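PDB 4ANO: ESSB from Geobacillus thermodenitrificans, which is an integral membrane component of the type VII (Ess) secretion system, here represented by its cytoplasmic fragment, and probably helps build the secretion apparatus. Local coordinates for residues L42-D55 against E62-L74. Sequence-based numbering, arbitrary orientation.
Sequences LEVLKEVDPCIVRD and EVKVVIKPPSSFL
V53 and K68 form a hydrogen-bonded antiparallel pair, V53 N to K68 O at 3.1 Å and K68 N to V53 O at 2.8 Å, and D55 with V66 repeats the pattern. These bonds zip strands 53-58 and 62-68 into a beta hairpin at the margin of a four-stranded antiparallel sheet.

On the face carrying V53, D55 and K68, the lysine chain bends at chi3 (-64°), which lays CE against V53 CG1 (3.6 Å) and brings NZ to D55 OD2 at 2.9 Å. D55 OD1 pairs with K46 NZ at 3.1 Å, and that ammonium also donates to R54 O.

The opposite face, with R54 and I67, is largely apolar: I52 CG2 meets I67 CG2 at 3.5 Å and its CG1 lies against P69 and F73. I52 CG2 and V48 CB flank opposite faces of the guanidinium, displaced toward its rim. End-on to D49 OD2, NH2 (3.1 Å) comes nearly in line with the C-O bond, NH1 (3.3 Å) from well above the carboxylate plane. D49 OD1 accepts from I52 N in an Asx motif. With an alanine at R54, D49 OD2 would lose both donors, probably leaving its charge without a mate and the loop freer to move. Thus D55 and K68 network with K46 of the preceding 3-10 segment, while R54 clamps the loop through D49 and, through NE, reaches the L126 backbone oxygen of the same chain.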
# COMPACT_ATOMS: atom_id res chain seq x y z
N LEU A 42 -14.64 11.10 11.40
CA LEU A 42 -13.33 11.22 10.70
C LEU A 42 -12.18 11.58 11.64
O LEU A 42 -11.01 11.58 11.25
CB LEU A 42 -13.42 12.23 9.52
CG LEU A 42 -14.46 11.89 8.47
CD1 LEU A 42 -14.12 12.77 7.25
CD2 LEU A 42 -14.41 10.34 8.10
N GLU A 43 -12.49 11.89 12.89
CA GLU A 43 -11.46 12.32 13.86
C GLU A 43 -10.41 11.22 14.06
O GLU A 43 -9.21 11.55 14.28
CB GLU A 43 -12.10 12.89 15.17
CG GLU A 43 -11.04 13.54 16.21
CD GLU A 43 -10.05 12.56 16.77
OE1 GLU A 43 -10.46 11.40 17.01
OE2 GLU A 43 -8.86 12.94 17.03
N VAL A 44 -10.80 9.94 13.89
CA VAL A 44 -9.87 8.80 14.02
C VAL A 44 -8.68 8.95 13.04
O VAL A 44 -7.63 8.37 13.26
CB VAL A 44 -10.62 7.50 13.84
CG1 VAL A 44 -11.09 7.25 12.37
CG2 VAL A 44 -9.82 6.34 14.40
N LEU A 45 -8.83 9.77 11.98
CA LEU A 45 -7.79 9.86 10.96
C LEU A 45 -6.65 10.69 11.52
O LEU A 45 -5.54 10.58 10.97
CB LEU A 45 -8.33 10.53 9.68
CG LEU A 45 -9.25 9.61 8.78
CD1 LEU A 45 -9.69 10.43 7.48
CD2 LEU A 45 -8.44 8.37 8.38
N LYS A 46 -6.92 11.40 12.63
CA LYS A 46 -5.82 12.17 13.32
C LYS A 46 -4.88 11.21 14.10
O LYS A 46 -3.80 11.63 14.61
CB LYS A 46 -6.38 13.21 14.30
CG LYS A 46 -7.37 14.25 13.79
CD LYS A 46 -6.81 15.27 12.81
CE LYS A 46 -5.89 16.25 13.48
NZ LYS A 46 -5.47 17.12 12.37
N GLU A 47 -5.32 9.97 14.20
CA GLU A 47 -4.74 8.99 15.09
C GLU A 47 -4.40 7.71 14.34
O GLU A 47 -4.65 6.58 14.81
CB GLU A 47 -5.64 8.75 16.33
CG GLU A 47 -5.60 9.86 17.43
CD GLU A 47 -6.77 10.81 17.32
OE1 GLU A 47 -7.21 11.00 16.17
OE2 GLU A 47 -7.28 11.33 18.37
N VAL A 48 -3.79 7.87 13.17
CA VAL A 48 -3.38 6.68 12.44
C VAL A 48 -1.99 6.28 12.85
O VAL A 48 -1.75 5.16 13.24
CB VAL A 48 -3.50 6.86 10.92
CG1 VAL A 48 -3.00 5.59 10.16
CG2 VAL A 48 -4.98 7.26 10.63
N ASP A 49 -1.06 7.21 12.77
CA ASP A 49 0.34 6.79 13.02
C ASP A 49 0.99 8.06 13.50
O ASP A 49 0.67 9.10 13.06
CB ASP A 49 0.97 6.17 11.76
CG ASP A 49 1.27 7.21 10.67
OD1 ASP A 49 2.25 7.96 10.83
OD2 ASP A 49 0.55 7.23 9.62
N PRO A 50 1.91 7.97 14.44
CA PRO A 50 2.46 9.27 14.89
C PRO A 50 3.34 10.03 13.85
O PRO A 50 3.49 11.27 13.97
CB PRO A 50 3.27 8.87 16.09
CG PRO A 50 3.81 7.42 15.75
CD PRO A 50 2.73 6.81 14.77
N CYS A 51 3.87 9.33 12.84
CA CYS A 51 4.75 10.03 11.85
C CYS A 51 4.11 10.97 10.86
O CYS A 51 4.63 12.05 10.55
CB CYS A 51 5.54 8.97 11.08
SG CYS A 51 6.67 8.09 12.26
N ILE A 52 2.88 10.65 10.43
CA ILE A 52 2.33 11.33 9.26
C ILE A 52 1.18 12.12 9.77
O ILE A 52 0.34 11.57 10.50
CB ILE A 52 1.85 10.28 8.19
CG1 ILE A 52 3.06 9.62 7.55
CG2 ILE A 52 1.05 11.00 7.10
CD1 ILE A 52 2.64 8.56 6.58
N VAL A 53 1.18 13.41 9.50
CA VAL A 53 0.12 14.33 9.98
C VAL A 53 -0.98 14.33 8.88
O VAL A 53 -0.66 14.25 7.67
CB VAL A 53 0.72 15.75 10.25
CG1 VAL A 53 -0.40 16.89 10.33
CG2 VAL A 53 1.60 15.79 11.56
N ARG A 54 -2.26 14.33 9.30
CA ARG A 54 -3.43 14.40 8.41
C ARG A 54 -4.33 15.48 8.92
O ARG A 54 -4.69 15.45 10.09
CB ARG A 54 -4.23 13.08 8.36
CG ARG A 54 -3.40 11.92 7.85
CD ARG A 54 -4.17 10.56 7.67
NE ARG A 54 -3.22 9.46 7.30
CZ ARG A 54 -2.17 9.02 7.98
NH1 ARG A 54 -1.75 9.50 9.19
NH2 ARG A 54 -1.46 8.08 7.44
N ASP A 55 -4.61 16.47 8.07
CA ASP A 55 -5.55 17.50 8.46
C ASP A 55 -6.82 17.28 7.68
O ASP A 55 -6.74 16.83 6.56
CB ASP A 55 -4.97 18.84 8.15
CG ASP A 55 -3.81 19.15 9.09
OD1 ASP A 55 -3.98 19.00 10.33
OD2 ASP A 55 -2.75 19.55 8.57
N GLU A 62 -17.95 18.94 0.74
CA GLU A 62 -16.77 18.08 0.44
C GLU A 62 -16.04 17.69 1.69
O GLU A 62 -16.13 18.32 2.72
CB GLU A 62 -15.71 18.82 -0.42
CG GLU A 62 -16.22 19.14 -1.79
CD GLU A 62 -15.27 19.94 -2.59
OE1 GLU A 62 -14.58 20.82 -2.08
OE2 GLU A 62 -15.22 19.63 -3.80
N VAL A 63 -15.30 16.57 1.61
CA VAL A 63 -14.37 16.23 2.66
C VAL A 63 -12.96 16.28 2.02
O VAL A 63 -12.72 15.63 0.98
CB VAL A 63 -14.66 14.77 3.24
CG1 VAL A 63 -13.48 14.28 4.09
CG2 VAL A 63 -16.02 14.78 4.02
N LYS A 64 -12.07 17.05 2.62
CA LYS A 64 -10.67 17.23 2.14
C LYS A 64 -9.71 16.67 3.20
O LYS A 64 -9.93 16.87 4.45
CB LYS A 64 -10.40 18.71 1.79
CG LYS A 64 -8.99 19.04 1.47
CD LYS A 64 -8.93 20.59 1.48
CE LYS A 64 -7.90 21.16 0.57
NZ LYS A 64 -7.64 22.61 1.06
N VAL A 65 -8.78 15.80 2.78
CA VAL A 65 -7.72 15.27 3.70
C VAL A 65 -6.37 15.74 3.08
O VAL A 65 -6.11 15.53 1.90
CB VAL A 65 -7.76 13.72 3.79
CG1 VAL A 65 -6.73 13.13 4.78
CG2 VAL A 65 -9.19 13.24 4.17
N VAL A 66 -5.61 16.43 3.89
CA VAL A 66 -4.30 16.89 3.54
C VAL A 66 -3.32 16.03 4.35
O VAL A 66 -3.41 16.03 5.56
CB VAL A 66 -4.14 18.33 4.02
CG1 VAL A 66 -2.71 18.81 3.73
CG2 VAL A 66 -5.19 19.21 3.36
N ILE A 67 -2.42 15.35 3.66
CA ILE A 67 -1.50 14.31 4.24
C ILE A 67 -0.04 14.72 4.09
O ILE A 67 0.48 14.82 2.95
CB ILE A 67 -1.72 12.95 3.56
CG1 ILE A 67 -3.23 12.59 3.64
CG2 ILE A 67 -0.83 11.86 4.23
CD1 ILE A 67 -3.75 11.44 2.72
N LYS A 68 0.60 14.93 5.25
CA LYS A 68 2.00 15.43 5.31
C LYS A 68 2.96 14.48 6.06
O LYS A 68 3.07 14.50 7.36
CB LYS A 68 1.95 16.80 5.95
CG LYS A 68 1.01 17.75 5.26
CD LYS A 68 0.91 19.07 6.02
CE LYS A 68 0.30 18.94 7.42
NZ LYS A 68 0.06 20.28 8.07
N PRO A 69 3.63 13.60 5.32
CA PRO A 69 4.66 12.76 5.91
C PRO A 69 5.90 13.57 6.25
O PRO A 69 6.06 14.69 5.75
CB PRO A 69 5.03 11.74 4.83
CG PRO A 69 4.29 12.19 3.59
CD PRO A 69 3.50 13.38 3.87
N PRO A 70 6.72 12.99 7.12
CA PRO A 70 8.09 13.58 7.35
C PRO A 70 8.80 13.83 6.01
O PRO A 70 8.71 12.99 5.08
CB PRO A 70 8.83 12.47 8.13
CG PRO A 70 7.67 11.68 8.86
CD PRO A 70 6.61 11.66 7.72
N SER A 71 9.52 14.95 5.89
CA SER A 71 10.22 15.26 4.61
C SER A 71 11.29 14.25 4.20
O SER A 71 11.70 14.20 3.02
CB SER A 71 10.80 16.68 4.63
OG SER A 71 11.47 16.88 5.84
N SER A 72 11.79 13.45 5.16
CA SER A 72 12.77 12.42 4.86
C SER A 72 12.24 11.02 4.56
O SER A 72 13.04 10.09 4.32
CB SER A 72 13.82 12.36 6.01
OG SER A 72 13.24 11.78 7.21
N PHE A 73 10.91 10.85 4.60
CA PHE A 73 10.34 9.57 4.14
C PHE A 73 10.63 9.38 2.64
O PHE A 73 10.77 10.40 1.93
CB PHE A 73 8.86 9.54 4.37
CG PHE A 73 8.45 8.92 5.68
CD1 PHE A 73 9.30 8.80 6.76
CD2 PHE A 73 7.15 8.47 5.83
CE1 PHE A 73 8.90 8.21 7.96
CE2 PHE A 73 6.73 7.90 7.01
CZ PHE A 73 7.60 7.75 8.11
N LEU A 74 10.82 8.10 2.25
CA LEU A 74 11.11 7.63 0.87
C LEU A 74 9.84 7.11 0.16
O LEU A 74 8.98 6.45 0.77
CB LEU A 74 12.13 6.45 0.86
CG LEU A 74 13.64 6.39 1.21
CD1 LEU A 74 14.36 7.67 1.00
CD2 LEU A 74 13.87 5.78 2.64